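Local atomic coordinates of Obg-like ATPase 1 (Schizosaccharomyces pombe, PDB entry 1NI3), a protein that hydrolyses ATP, and GTP with lower efficiency, and acts as a negative regulator of the G2/M transition in the cell cycle. Residues Y358-E361 against N362-R365; F70-L73 against C74-K78; L371-G374 against K375-M379; W321-R324 against K325-A329; I349-Y352 against Q353-F356. All coordinates share one frame; numbering follows the deposited sequence.

All five contacts are local and follow one another in series along the chain, so none nests in or crosses another. Contact 2 comes first, inside helix 68-77 of the OBG-type G region; the other four belong to the TGS region. Contact 4 closes the turn between strand 317-324 and helix 329-336, contact 5 joins strand 346-350 to helix 352-358, contact 1 links that helix to helix 361-366, and contact 3 forms the bend beyond strand 372-374. Contact 5 touches three of the others: Met350 packs on Cys364 of contact 1, Leu355 on Leu73 of contact 2, and Ile349 N probably bonds to Leu371 O of contact 3. Met379 N probably bonds to Thr327 O, joining contacts 3 and 4.

Contact 1. Residues Y358-E361 against N362-R365; sequences YKTE and NACR
This is a helix-to-helix turn: Tyr358, at the end of helix 352-358, packs back on Ala363 and Cys364 in the first turn of helix 361-366. The break between the helices falls at Lys359, which leaves helical geometry with positive phi, and Thr360, the N-cap of the second helix. Cys364 CA stands over one face of the Tyr358 ring, 3.8 Å from its centroid and 28° off the normal, in a CH-pi contact, while Ala363 CB sits at the ring edge, in plane. Tyr358 CG also meets Cys364 CB at 3.6 Å. Replacing Tyr358 by an alanine would probably leave Cys364 CA without its aromatic cover and open a gap beside the turn. Farther on, Glu361 and Arg365 run side by side in the same direction, one helical turn apart. Both hold CG anti to the backbone N (chi1 -161° and -176°), which lets Glu361 OE2 reach Arg365 NH1 at 2.8 Å in a salt bridge, near the guanidinium plane; the two planar groups are nearly parallel. In the backbone, Arg365 N donates to Glu361 O at 2.7 Å. Tyr370 makes a cation-pi contact with Arg365, and Glu361 and Cys364 both touch Met350 of strand 346-350.

Contact 2. Residues F70-L73 against C74-K78; sequences FDWL and CEAYK
Cys74 SG lies over one face of the Phe70 ring, shifted toward the rim: it is 3.8 Å from the centroid, 23° off the normal, with CZ the nearest ring atom at 3.5 Å. With CG anti to the backbone N (chi1 179°), beside the carbonyl carbon, the Phe70 ring presents a face to the Cys74 sulfur in a sulfur-aromatic contact. Trp72 takes the same first torsion and receives Ala76 in a like manner. There the methyl carbon CB stands almost squarely above the six-membered ring, 3.8 Å from its centroid and 8° off the normal, a CH-pi contact. Leu73 and Tyr77 behave differently, lying alongside each other and pointing the same way, with Leu73 CD2 4.2 Å from Tyr77 CE1, while the carbonyl oxygen of Leu73 is near the plane at the tyrosine's edge. All three pairs are spaced i to i+4 on one alpha-helix, 68-77, and the backbone bonds keep the same spacing, from Cys74 N to Phe70 O through Tyr77 N to Leu73 O. At the C-terminal end Lys78, the first residue to leave helical geometry, with positive phi, curls back: NZ donates to a lone pair of Glu75 O at 2.8 Å and makes a salt bridge with Glu75 OE1 at 3.2 Å. Glu75 OE2 is held by Arg82 of strand 81-90. Leu73 and Tyr77 face Leu355 of helix 352-358, and Trp72 meets Phe356 edge-to-face.

Contact 3. Residues L371-G374 against K375-M379; sequences LTKG and KEYVM
Lys373, on strand 372-374, lays its aliphatic chain across the ring of Tyr377, four residues on. Its CG is over one face, 3.5 Å from the centroid and 23° off the normal, which defines a CH-pi contact. Because the chain bends at chi2 (74°) and again at chi4, NZ doubles back to 3.2 Å from Tyr377 CE1 instead of running straight off the ring. Next, Gly374 O comes within 3.6 Å of Tyr377 N, but that amide is used in a weak bond to Lys375 O at 3.1 Å. The ring is fixed at its far end as well, where Tyr377 OH is hydrogen-bonded to Glu380 and Asp383. An alanine in place of Tyr377 would probably leave both carboxylates without this hydroxyl and let the Lys373 chain turn more freely. The weak Tyr377 N to Lys375 O bond closes an inverse gamma turn centred on Glu376, which brings the ring back to Lys373 just past edge strand 372-374 of the three-stranded antiparallel sheet in the TGS region.

Contact 4. Residues W321-R324 against K325-A329; sequences WTIR and KGTKA
The flat group at the centre of this contact is the Arg324 carbonyl, whose oxygen takes two bonds from Thr327. Thr327 N approaches Arg324 O at 2.7 Å, tilted 35° from the carbonyl plane. Thr327 OG1 is also 2.7 Å from Arg324 O but less tilted, 17°, and comes from well to the side of the C=O direction. Both donors can reach the same acceptor because OG1 is turned beside its own backbone N, opposite the carbonyl carbon (chi1 -53°); the hydroxyl thus doubles the backbone bond. The Ile323 and Thr327 side chains cross at an angle, and Ile323 CD1 meets Thr327 CB at 4.0 Å. The guanidinium of Arg324 is led away from this site by bends at chi2 and chi3, and is bonded by NH1 to Gly18 O and Arg16 O and by NH2 to Gln13 OE1, tying the end of the strand to the N-terminal segment. Ile323 packs on Val335 of helix 329-336. With Lys325 and Gly326 at its corners, the geometry is a type I beta turn from Arg324 to Thr327, reinforced by a threonine hydroxyl, at the exit of strand 317-324.

Contact 5. Residues I349-Y352 against Q353-F356; sequences IMHY and QDLF
Hydrogen bonds fix the start of the helix: His351, at the N-cap, offers its carbonyl O to Leu355 N at 3.1 Å and 165°, and more weakly to Asp354 N, and Tyr352 O accepts from Phe356 N. Aromatic contacts follow the same spacing. With CG of both residues anti to the backbone N (Tyr352 chi1 177°), Phe356 CB is over one face of the Tyr352 ring, 4.2 Å from the centroid, in a CH-pi contact. The two ring planes are only 14° apart yet slid so far, with centroids 5.8 Å apart, that they barely overlap. This is a strand-to-helix junction, strand 346-350 passing through the single N-cap residue His351 into helix 352-358 of the TGS region. Apolar packing bridges it where the selenium of Met350, a selenomethionine, crosses Leu355 and meets CD1 at 3.6 Å. Polar proximity is looser: His351 and Asp354 point the same way with ring and carboxylate nearly parallel, but Asp354 OD2 meets His351 CB, at 3.5 Å, and lies 5.1 Å from ND1.

Contact 1. Residues Y358-E361 against N362-R365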
loop_
_atom_site.group_PDB
_atom_site.type_symbol
_atom_site.label_atom_id
_atom_site.label_comp_id
_atom_site.label_asym_id
_atom_site.label_seq_id
_atom_site.Cartn_x
_atom_site.Cartn_y
_atom_site.Cartn_z
ATOM N N TYR A 358 -10.853 3.215 -30.301
ATOM C CA TYR A 358 -11.119 4.198 -31.339
ATOM C C TYR A 358 -9.977 5.153 -31.608
ATOM O O TYR A 358 -10.014 5.920 -32.572
ATOM C CB TYR A 358 -12.360 4.986 -30.994
ATOM C CG TYR A 358 -13.606 4.162 -31.133
ATOM C CD1 TYR A 358 -13.846 3.078 -30.293
ATOM C CD2 TYR A 358 -14.553 4.467 -32.112
ATOM C CE1 TYR A 358 -15.003 2.316 -30.427
ATOM C CE2 TYR A 358 -15.709 3.717 -32.254
ATOM C CZ TYR A 358 -15.929 2.648 -31.409
ATOM O OH TYR A 358 -17.087 1.924 -31.553
ATOM N N LYS A 359 -8.980 5.134 -30.737
ATOM C CA LYS A 359 -7.810 5.970 -30.924
ATOM C C LYS A 359 -8.125 7.450 -31.163
ATOM O O LYS A 359 -7.465 8.080 -31.978
ATOM C CB LYS A 359 -7.001 5.434 -32.109
ATOM C CG LYS A 359 -7.166 3.941 -32.400
ATOM C CD LYS A 359 -6.663 3.057 -31.272
ATOM C CE LYS A 359 -6.255 1.671 -31.772
ATOM N NZ LYS A 359 -5.662 0.803 -30.713
ATOM N N THR A 360 -9.137 7.994 -30.482
ATOM C CA THR A 360 -9.504 9.416 -30.627
ATOM C C THR A 360 -10.887 9.701 -30.059
ATOM O O THR A 360 -11.807 8.906 -30.216
ATOM C CB THR A 360 -9.529 9.867 -32.095
ATOM O OG1 THR A 360 -9.946 11.235 -32.168
ATOM C CG2 THR A 360 -10.492 9.023 -32.884
ATOM N N GLU A 361 -11.034 10.851 -29.416
ATOM C CA GLU A 361 -12.310 11.225 -28.829
ATOM C C GLU A 361 -13.452 11.133 -29.836
ATOM O O GLU A 361 -14.407 10.383 -29.629
ATOM C CB GLU A 361 -12.229 12.639 -28.275
ATOM C CG GLU A 361 -13.313 12.958 -27.276
ATOM C CD GLU A 361 -13.168 14.352 -26.725
ATOM O OE1 GLU A 361 -12.018 14.733 -26.410
ATOM O OE2 GLU A 361 -14.192 15.060 -26.601
ATOM N N ASN A 362 -13.354 11.891 -30.926
ATOM C CA ASN A 362 -14.390 11.883 -31.957
ATOM C C ASN A 362 -14.847 10.485 -32.364
ATOM O O ASN A 362 -16.044 10.197 -32.342
ATOM C CB ASN A 362 -13.908 12.623 -33.201
ATOM C CG ASN A 362 -13.515 14.049 -32.905
ATOM O OD1 ASN A 362 -14.347 14.859 -32.492
ATOM N ND2 ASN A 362 -12.240 14.366 -33.101
ATOM N N ALA A 363 -13.907 9.623 -32.743
ATOM C CA ALA A 363 -14.266 8.269 -33.156
ATOM C C ALA A 363 -15.324 7.684 -32.240
ATOM O O ALA A 363 -16.479 7.502 -32.636
ATOM C CB ALA A 363 -13.041 7.368 -33.165
ATOM N N CYS A 364 -14.920 7.396 -31.010
ATOM C CA CYS A 364 -15.828 6.819 -30.035
ATOM C C CYS A 364 -17.004 7.741 -29.744
ATOM O O CYS A 364 -18.117 7.275 -29.526
ATOM C CB CYS A 364 -15.064 6.448 -28.743
ATOM S SG CYS A 364 -14.189 7.787 -27.897
ATOM N N ARG A 365 -16.760 9.048 -29.764
ATOM C CA ARG A 365 -17.816 10.025 -29.507
ATOM C C ARG A 365 -18.912 9.886 -30.557
ATOM O O ARG A 365 -20.090 10.163 -30.302
ATOM C CB ARG A 365 -17.249 11.436 -29.552
ATOM C CG ARG A 365 -18.246 12.497 -29.200
ATOM C CD ARG A 365 -17.518 13.743 -28.775
ATOM N NE ARG A 365 -18.411 14.686 -28.126
ATOM C CZ ARG A 365 -17.992 15.738 -27.437
ATOM N NH1 ARG A 365 -16.689 15.969 -27.317
ATOM N NH2 ARG A 365 -18.866 16.556 -26.862
#

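Contact 2. Residues F70-L73 against C74-K78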
loop_
_atom_site.group_PDB
_atom_site.type_symbol
_atom_site.label_atom_id
_atom_site.label_comp_id
_atom_site.label_asym_id
_atom_site.label_seq_id
_atom_site.Cartn_x
_atom_site.Cartn_y
_atom_site.Cartn_z
ATOM N N PHE A 70 -1.727 4.431 -18.718
ATOM C CA PHE A 70 -1.129 5.758 -18.690
ATOM C C PHE A 70 -0.127 5.853 -19.848
ATOM O O PHE A 70 -0.081 6.861 -20.565
ATOM C CB PHE A 70 -0.408 5.975 -17.361
ATOM C CG PHE A 70 0.274 7.314 -17.254
ATOM C CD1 PHE A 70 -0.469 8.484 -17.186
ATOM C CD2 PHE A 70 1.658 7.411 -17.280
ATOM C CE1 PHE A 70 0.158 9.724 -17.152
ATOM C CE2 PHE A 70 2.288 8.651 -17.247
ATOM C CZ PHE A 70 1.538 9.810 -17.185
ATOM N N ASP A 71 0.666 4.795 -20.018
ATOM C CA ASP A 71 1.656 4.724 -21.081
ATOM C C ASP A 71 1.057 5.044 -22.438
ATOM O O ASP A 71 1.507 5.962 -23.123
ATOM C CB ASP A 71 2.257 3.324 -21.140
ATOM C CG ASP A 71 3.114 2.998 -19.939
ATOM O OD1 ASP A 71 3.217 3.839 -19.037
ATOM O OD2 ASP A 71 3.674 1.880 -19.896
ATOM N N TRP A 72 0.054 4.250 -22.816
ATOM C CA TRP A 72 -0.658 4.378 -24.092
ATOM C C TRP A 72 -1.245 5.770 -24.268
ATOM O O TRP A 72 -1.005 6.448 -25.267
ATOM C CB TRP A 72 -1.801 3.350 -24.178
ATOM C CG TRP A 72 -2.563 3.410 -25.497
ATOM C CD1 TRP A 72 -2.224 2.799 -26.677
ATOM C CD2 TRP A 72 -3.725 4.200 -25.783
ATOM N NE1 TRP A 72 -3.100 3.159 -27.660
ATOM C CE2 TRP A 72 -4.042 4.013 -27.135
ATOM C CE3 TRP A 72 -4.552 5.029 -25.006
ATOM C CZ2 TRP A 72 -5.108 4.649 -27.759
ATOM C CZ3 TRP A 72 -5.622 5.664 -25.621
ATOM C CH2 TRP A 72 -5.898 5.457 -26.988
ATOM N N LEU A 73 -2.035 6.177 -23.284
ATOM C CA LEU A 73 -2.659 7.479 -23.313
ATOM C C LEU A 73 -1.612 8.542 -23.565
ATOM O O LEU A 73 -1.833 9.460 -24.342
ATOM C CB LEU A 73 -3.416 7.745 -22.007
ATOM C CG LEU A 73 -4.735 6.989 -21.801
ATOM C CD1 LEU A 73 -5.242 7.238 -20.392
ATOM C CD2 LEU A 73 -5.763 7.452 -22.825
ATOM N N CYS A 74 -0.463 8.429 -22.920
ATOM C CA CYS A 74 0.577 9.422 -23.152
ATOM C C CYS A 74 0.990 9.404 -24.617
ATOM O O CYS A 74 1.072 10.452 -25.258
ATOM C CB CYS A 74 1.797 9.156 -22.269
ATOM S SG CYS A 74 1.696 9.891 -20.632
ATOM N N GLU A 75 1.231 8.208 -25.149
ATOM C CA GLU A 75 1.647 8.064 -26.543
ATOM C C GLU A 75 0.600 8.539 -27.530
ATOM O O GLU A 75 0.929 9.085 -28.581
ATOM C CB GLU A 75 2.011 6.610 -26.852
ATOM C CG GLU A 75 3.298 6.176 -26.166
ATOM C CD GLU A 75 4.354 7.278 -26.175
ATOM O OE1 GLU A 75 4.776 7.691 -27.281
ATOM O OE2 GLU A 75 4.757 7.734 -25.077
ATOM N N ALA A 76 -0.657 8.335 -27.160
ATOM C CA ALA A 76 -1.807 8.703 -27.961
ATOM C C ALA A 76 -2.057 10.208 -28.054
ATOM O O ALA A 76 -2.388 10.719 -29.125
ATOM C CB ALA A 76 -3.033 8.007 -27.404
ATOM N N TYR A 77 -1.911 10.914 -26.937
ATOM C CA TYR A 77 -2.134 12.357 -26.922
ATOM C C TYR A 77 -0.829 13.102 -27.036
ATOM O O TYR A 77 -0.807 14.257 -27.460
ATOM C CB TYR A 77 -2.812 12.818 -25.627
ATOM C CG TYR A 77 -4.272 12.467 -25.515
ATOM C CD1 TYR A 77 -4.684 11.145 -25.370
ATOM C CD2 TYR A 77 -5.249 13.459 -25.563
ATOM C CE1 TYR A 77 -6.034 10.819 -25.281
ATOM C CE2 TYR A 77 -6.600 13.140 -25.471
ATOM C CZ TYR A 77 -6.984 11.819 -25.335
ATOM O OH TYR A 77 -8.319 11.495 -25.275
ATOM N N LYS A 78 0.257 12.443 -26.646
ATOM C CA LYS A 78 1.577 13.062 -26.683
ATOM C C LYS A 78 1.494 14.478 -26.132
ATOM O O LYS A 78 1.639 15.449 -26.865
ATOM C CB LYS A 78 2.099 13.079 -28.114
ATOM C CG LYS A 78 2.244 11.701 -28.695
ATOM C CD LYS A 78 3.032 11.729 -29.979
ATOM C CE LYS A 78 3.025 10.367 -30.631
ATOM N NZ LYS A 78 3.470 9.306 -29.685
#

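Contact 3. Residues L371-G374 against K375-M379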
loop_
_atom_site.group_PDB
_atom_site.type_symbol
_atom_site.label_atom_id
_atom_site.label_comp_id
_atom_site.label_asym_id
_atom_site.label_seq_id
_atom_site.Cartn_x
_atom_site.Cartn_y
_atom_site.Cartn_z
ATOM N N LEU A 371 -19.888 8.720 -23.248
ATOM C CA LEU A 371 -20.883 8.717 -22.181
ATOM C C LEU A 371 -20.946 9.980 -21.317
ATOM O O LEU A 371 -19.978 10.734 -21.208
ATOM C CB LEU A 371 -20.629 7.504 -21.290
ATOM C CG LEU A 371 -20.271 6.212 -22.050
ATOM C CD1 LEU A 371 -20.098 5.078 -21.054
ATOM C CD2 LEU A 371 -21.359 5.856 -23.067
ATOM N N THR A 372 -22.107 10.202 -20.705
ATOM C CA THR A 372 -22.313 11.348 -19.817
ATOM C C THR A 372 -22.860 10.848 -18.493
ATOM O O THR A 372 -24.031 10.480 -18.404
ATOM C CB THR A 372 -23.335 12.362 -20.368
ATOM O OG1 THR A 372 -22.835 12.937 -21.578
ATOM C CG2 THR A 372 -23.576 13.480 -19.341
ATOM N N LYS A 373 -22.018 10.842 -17.465
ATOM C CA LYS A 373 -22.453 10.364 -16.166
ATOM C C LYS A 373 -22.813 11.452 -15.174
ATOM O O LYS A 373 -22.327 12.582 -15.264
ATOM C CB LYS A 373 -21.409 9.424 -15.559
ATOM C CG LYS A 373 -21.561 7.988 -16.030
ATOM C CD LYS A 373 -21.093 7.804 -17.461
ATOM C CE LYS A 373 -21.722 6.559 -18.060
ATOM N NZ LYS A 373 -21.731 5.424 -17.093
ATOM N N GLY A 374 -23.686 11.089 -14.236
ATOM C CA GLY A 374 -24.146 12.020 -13.221
ATOM C C GLY A 374 -23.594 11.757 -11.831
ATOM O O GLY A 374 -22.555 11.121 -11.673
ATOM N N LYS A 375 -24.294 12.242 -10.814
ATOM C CA LYS A 375 -23.842 12.069 -9.442
ATOM C C LYS A 375 -23.769 10.622 -8.973
ATOM O O LYS A 375 -22.888 10.272 -8.197
ATOM C CB LYS A 375 -24.724 12.887 -8.498
ATOM C CG LYS A 375 -24.565 14.390 -8.693
ATOM C CD LYS A 375 -25.517 15.207 -7.825
ATOM C CE LYS A 375 -26.938 15.220 -8.385
ATOM N NZ LYS A 375 -27.852 16.101 -7.595
ATOM N N GLU A 376 -24.678 9.774 -9.440
ATOM C CA GLU A 376 -24.661 8.385 -9.004
ATOM C C GLU A 376 -23.849 7.476 -9.903
ATOM O O GLU A 376 -24.344 6.454 -10.373
ATOM C CB GLU A 376 -26.082 7.839 -8.879
ATOM C CG GLU A 376 -26.918 8.540 -7.822
ATOM C CD GLU A 376 -26.159 8.762 -6.528
ATOM O OE1 GLU A 376 -25.416 7.847 -6.100
ATOM O OE2 GLU A 376 -26.316 9.847 -5.930
ATOM N N TYR A 377 -22.598 7.847 -10.147
ATOM C CA TYR A 377 -21.729 7.033 -10.988
ATOM C C TYR A 377 -20.411 6.719 -10.307
ATOM O O TYR A 377 -19.653 7.623 -9.951
ATOM C CB TYR A 377 -21.427 7.730 -12.318
ATOM C CG TYR A 377 -20.423 6.969 -13.164
ATOM C CD1 TYR A 377 -20.778 5.772 -13.786
ATOM C CD2 TYR A 377 -19.104 7.420 -13.309
ATOM C CE1 TYR A 377 -19.854 5.043 -14.526
ATOM C CE2 TYR A 377 -18.167 6.683 -14.049
ATOM C CZ TYR A 377 -18.554 5.493 -14.654
ATOM O OH TYR A 377 -17.646 4.737 -15.370
ATOM N N VAL A 378 -20.139 5.431 -10.134
ATOM C CA VAL A 378 -18.884 5.012 -9.534
ATOM C C VAL A 378 -17.881 4.907 -10.667
ATOM O O VAL A 378 -18.096 4.171 -11.634
ATOM C CB VAL A 378 -19.004 3.648 -8.817
ATOM C CG1 VAL A 378 -19.756 3.815 -7.512
ATOM C CG2 VAL A 378 -19.718 2.655 -9.716
HETATM N N MSE A 379 -16.795 5.668 -10.550
HETATM C CA MSE A 379 -15.747 5.688 -11.564
HETATM C C MSE A 379 -15.245 4.283 -11.862
HETATM O O MSE A 379 -15.341 3.375 -11.032
HETATM C CB MSE A 379 -14.576 6.556 -11.094
HETATM C CG MSE A 379 -14.948 7.979 -10.732
HETATM SE SE MSE A 379 -15.556 8.988 -12.271
HETATM C CE MSE A 379 -13.870 9.720 -12.887
#

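Contact 4. Residues W321-R324 against K325-A329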
loop_
_atom_site.group_PDB
_atom_site.type_symbol
_atom_site.label_atom_id
_atom_site.label_comp_id
_atom_site.label_asym_id
_atom_site.label_seq_id
_atom_site.Cartn_x
_atom_site.Cartn_y
_atom_site.Cartn_z
ATOM N N TRP A 321 -5.224 10.369 -11.928
ATOM C CA TRP A 321 -5.668 10.778 -10.601
ATOM C C TRP A 321 -6.048 9.591 -9.723
ATOM O O TRP A 321 -6.856 8.754 -10.113
ATOM C CB TRP A 321 -6.852 11.741 -10.719
ATOM C CG TRP A 321 -6.586 12.890 -11.646
ATOM C CD1 TRP A 321 -6.635 12.877 -13.015
ATOM C CD2 TRP A 321 -6.128 14.196 -11.273
ATOM N NE1 TRP A 321 -6.225 14.093 -13.514
ATOM C CE2 TRP A 321 -5.912 14.916 -12.472
ATOM C CE3 TRP A 321 -5.871 14.820 -10.048
ATOM C CZ2 TRP A 321 -5.458 16.236 -12.472
ATOM C CZ3 TRP A 321 -5.415 16.137 -10.053
ATOM C CH2 TRP A 321 -5.214 16.829 -11.264
ATOM N N THR A 322 -5.467 9.512 -8.533
ATOM C CA THR A 322 -5.786 8.395 -7.656
ATOM C C THR A 322 -7.116 8.554 -6.928
ATOM O O THR A 322 -7.402 9.606 -6.368
ATOM C CB THR A 322 -4.698 8.186 -6.602
ATOM O OG1 THR A 322 -3.489 7.761 -7.239
ATOM C CG2 THR A 322 -5.131 7.136 -5.588
ATOM N N ILE A 323 -7.928 7.504 -6.933
ATOM C CA ILE A 323 -9.207 7.546 -6.228
ATOM C C ILE A 323 -9.488 6.190 -5.569
ATOM O O ILE A 323 -8.826 5.200 -5.872
ATOM C CB ILE A 323 -10.382 7.931 -7.178
ATOM C CG1 ILE A 323 -10.470 6.932 -8.326
ATOM C CG2 ILE A 323 -10.197 9.347 -7.694
ATOM C CD1 ILE A 323 -11.884 6.732 -8.825
ATOM N N ARG A 324 -10.464 6.139 -4.668
ATOM C CA ARG A 324 -10.776 4.880 -4.004
ATOM C C ARG A 324 -11.669 3.984 -4.838
ATOM O O ARG A 324 -12.603 4.453 -5.495
ATOM C CB ARG A 324 -11.412 5.128 -2.634
ATOM C CG ARG A 324 -10.402 5.448 -1.557
ATOM C CD ARG A 324 -9.571 4.228 -1.216
ATOM N NE ARG A 324 -10.205 3.387 -0.199
ATOM C CZ ARG A 324 -10.211 3.680 1.101
ATOM N NH1 ARG A 324 -9.617 4.791 1.547
ATOM N NH2 ARG A 324 -10.809 2.866 1.963
ATOM N N LYS A 325 -11.370 2.690 -4.786
ATOM C CA LYS A 325 -12.084 1.665 -5.534
ATOM C C LYS A 325 -13.570 1.903 -5.761
ATOM O O LYS A 325 -14.113 1.471 -6.771
ATOM C CB LYS A 325 -11.900 0.302 -4.861
ATOM C CG LYS A 325 -11.159 -0.729 -5.710
ATOM C CD LYS A 325 -12.079 -1.835 -6.236
ATOM C CE LYS A 325 -13.065 -1.345 -7.305
ATOM N NZ LYS A 325 -14.072 -2.388 -7.712
ATOM N N GLY A 326 -14.247 2.578 -4.842
ATOM C CA GLY A 326 -15.669 2.782 -5.065
ATOM C C GLY A 326 -16.108 4.225 -5.125
ATOM O O GLY A 326 -17.270 4.536 -4.874
ATOM N N THR A 327 -15.186 5.109 -5.473
ATOM C CA THR A 327 -15.495 6.520 -5.519
ATOM C C THR A 327 -16.448 6.879 -6.644
ATOM O O THR A 327 -16.413 6.301 -7.729
ATOM C CB THR A 327 -14.223 7.340 -5.658
ATOM O OG1 THR A 327 -13.311 6.961 -4.621
ATOM C CG2 THR A 327 -14.532 8.820 -5.527
ATOM N N LYS A 328 -17.301 7.855 -6.371
ATOM C CA LYS A 328 -18.265 8.295 -7.358
ATOM C C LYS A 328 -17.870 9.613 -8.017
ATOM O O LYS A 328 -17.306 10.509 -7.383
ATOM C CB LYS A 328 -19.661 8.381 -6.728
ATOM C CG LYS A 328 -20.386 7.029 -6.659
ATOM C CD LYS A 328 -21.771 7.116 -6.000
ATOM C CE LYS A 328 -21.671 7.343 -4.494
ATOM N NZ LYS A 328 -23.005 7.468 -3.837
ATOM N N ALA A 329 -18.177 9.698 -9.308
ATOM C CA ALA A 329 -17.878 10.848 -10.153
ATOM C C ALA A 329 -17.712 12.194 -9.448
ATOM O O ALA A 329 -16.653 12.808 -9.538
ATOM C CB ALA A 329 -18.931 10.951 -11.240
#

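Contact 5. Residues I349-Y352 against Q353-F356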
loop_
_atom_site.group_PDB
_atom_site.type_symbol
_atom_site.label_atom_id
_atom_site.label_comp_id
_atom_site.label_asym_id
_atom_site.label_seq_id
_atom_site.Cartn_x
_atom_site.Cartn_y
_atom_site.Cartn_z
ATOM N N ILE A 349 -17.423 10.967 -19.264
ATOM C CA ILE A 349 -16.550 9.804 -19.117
ATOM C C ILE A 349 -16.304 9.109 -20.446
ATOM O O ILE A 349 -17.146 9.132 -21.342
ATOM C CB ILE A 349 -17.153 8.771 -18.122
ATOM C CG1 ILE A 349 -16.618 9.030 -16.715
ATOM C CG2 ILE A 349 -16.830 7.348 -18.553
ATOM C CD1 ILE A 349 -17.002 10.383 -16.144
HETATM N N MSE A 350 -15.151 8.468 -20.558
HETATM C CA MSE A 350 -14.795 7.778 -21.780
HETATM C C MSE A 350 -13.929 6.579 -21.363
HETATM O O MSE A 350 -12.711 6.685 -21.251
HETATM C CB MSE A 350 -14.059 8.781 -22.679
HETATM C CG MSE A 350 -13.674 8.302 -24.063
HETATM SE SE MSE A 350 -13.055 9.750 -25.243
HETATM C CE MSE A 350 -12.276 10.980 -23.959
ATOM N N HIS A 351 -14.590 5.450 -21.103
ATOM C CA HIS A 351 -13.921 4.222 -20.671
ATOM C C HIS A 351 -12.677 3.949 -21.484
ATOM O O HIS A 351 -12.708 3.983 -22.711
ATOM C CB HIS A 351 -14.865 3.016 -20.762
ATOM C CG HIS A 351 -16.034 3.097 -19.835
ATOM N ND1 HIS A 351 -16.217 4.137 -18.953
ATOM C CD2 HIS A 351 -17.088 2.255 -19.646
ATOM C CE1 HIS A 351 -17.326 3.941 -18.260
ATOM N NE2 HIS A 351 -17.869 2.803 -18.666
ATOM N N TYR A 352 -11.583 3.659 -20.790
ATOM C CA TYR A 352 -10.312 3.399 -21.446
ATOM C C TYR A 352 -10.458 2.458 -22.640
ATOM O O TYR A 352 -9.912 2.724 -23.718
ATOM C CB TYR A 352 -9.321 2.805 -20.452
ATOM C CG TYR A 352 -8.013 2.444 -21.093
ATOM C CD1 TYR A 352 -7.116 3.431 -21.517
ATOM C CD2 TYR A 352 -7.684 1.110 -21.319
ATOM C CE1 TYR A 352 -5.918 3.088 -22.158
ATOM C CE2 TYR A 352 -6.499 0.763 -21.957
ATOM C CZ TYR A 352 -5.619 1.758 -22.374
ATOM O OH TYR A 352 -4.456 1.402 -23.023
ATOM N N GLN A 353 -11.211 1.376 -22.459
ATOM C CA GLN A 353 -11.391 0.409 -23.534
ATOM C C GLN A 353 -11.958 1.019 -24.816
ATOM O O GLN A 353 -11.517 0.687 -25.917
ATOM C CB GLN A 353 -12.293 -0.732 -23.066
ATOM C CG GLN A 353 -12.216 -1.953 -23.963
ATOM C CD GLN A 353 -10.781 -2.366 -24.218
ATOM O OE1 GLN A 353 -10.144 -1.876 -25.150
ATOM N NE2 GLN A 353 -10.259 -3.259 -23.383
ATOM N N ASP A 354 -12.933 1.909 -24.675
ATOM C CA ASP A 354 -13.525 2.531 -25.845
ATOM C C ASP A 354 -12.498 3.437 -26.509
ATOM O O ASP A 354 -12.226 3.306 -27.707
ATOM C CB ASP A 354 -14.764 3.332 -25.459
ATOM C CG ASP A 354 -15.803 2.482 -24.777
ATOM O OD1 ASP A 354 -15.916 1.284 -25.152
ATOM O OD2 ASP A 354 -16.506 3.006 -23.873
ATOM N N LEU A 355 -11.919 4.351 -25.735
ATOM C CA LEU A 355 -10.924 5.258 -26.273
ATOM C C LEU A 355 -9.787 4.472 -26.897
ATOM O O LEU A 355 -9.292 4.841 -27.955
ATOM C CB LEU A 355 -10.377 6.169 -25.175
ATOM C CG LEU A 355 -9.420 7.255 -25.685
ATOM C CD1 LEU A 355 -10.161 8.195 -26.614
ATOM C CD2 LEU A 355 -8.845 8.034 -24.520
ATOM N N PHE A 356 -9.376 3.386 -26.249
ATOM C CA PHE A 356 -8.276 2.586 -26.778
ATOM C C PHE A 356 -8.656 1.895 -28.073
ATOM O O PHE A 356 -7.795 1.588 -28.905
ATOM C CB PHE A 356 -7.838 1.518 -25.785
ATOM C CG PHE A 356 -6.882 0.522 -26.370
ATOM C CD1 PHE A 356 -5.601 0.907 -26.747
ATOM C CD2 PHE A 356 -7.278 -0.791 -26.592
ATOM C CE1 PHE A 356 -4.721 -0.006 -27.348
ATOM C CE2 PHE A 356 -6.409 -1.709 -27.188
ATOM C CZ PHE A 356 -5.133 -1.317 -27.567
#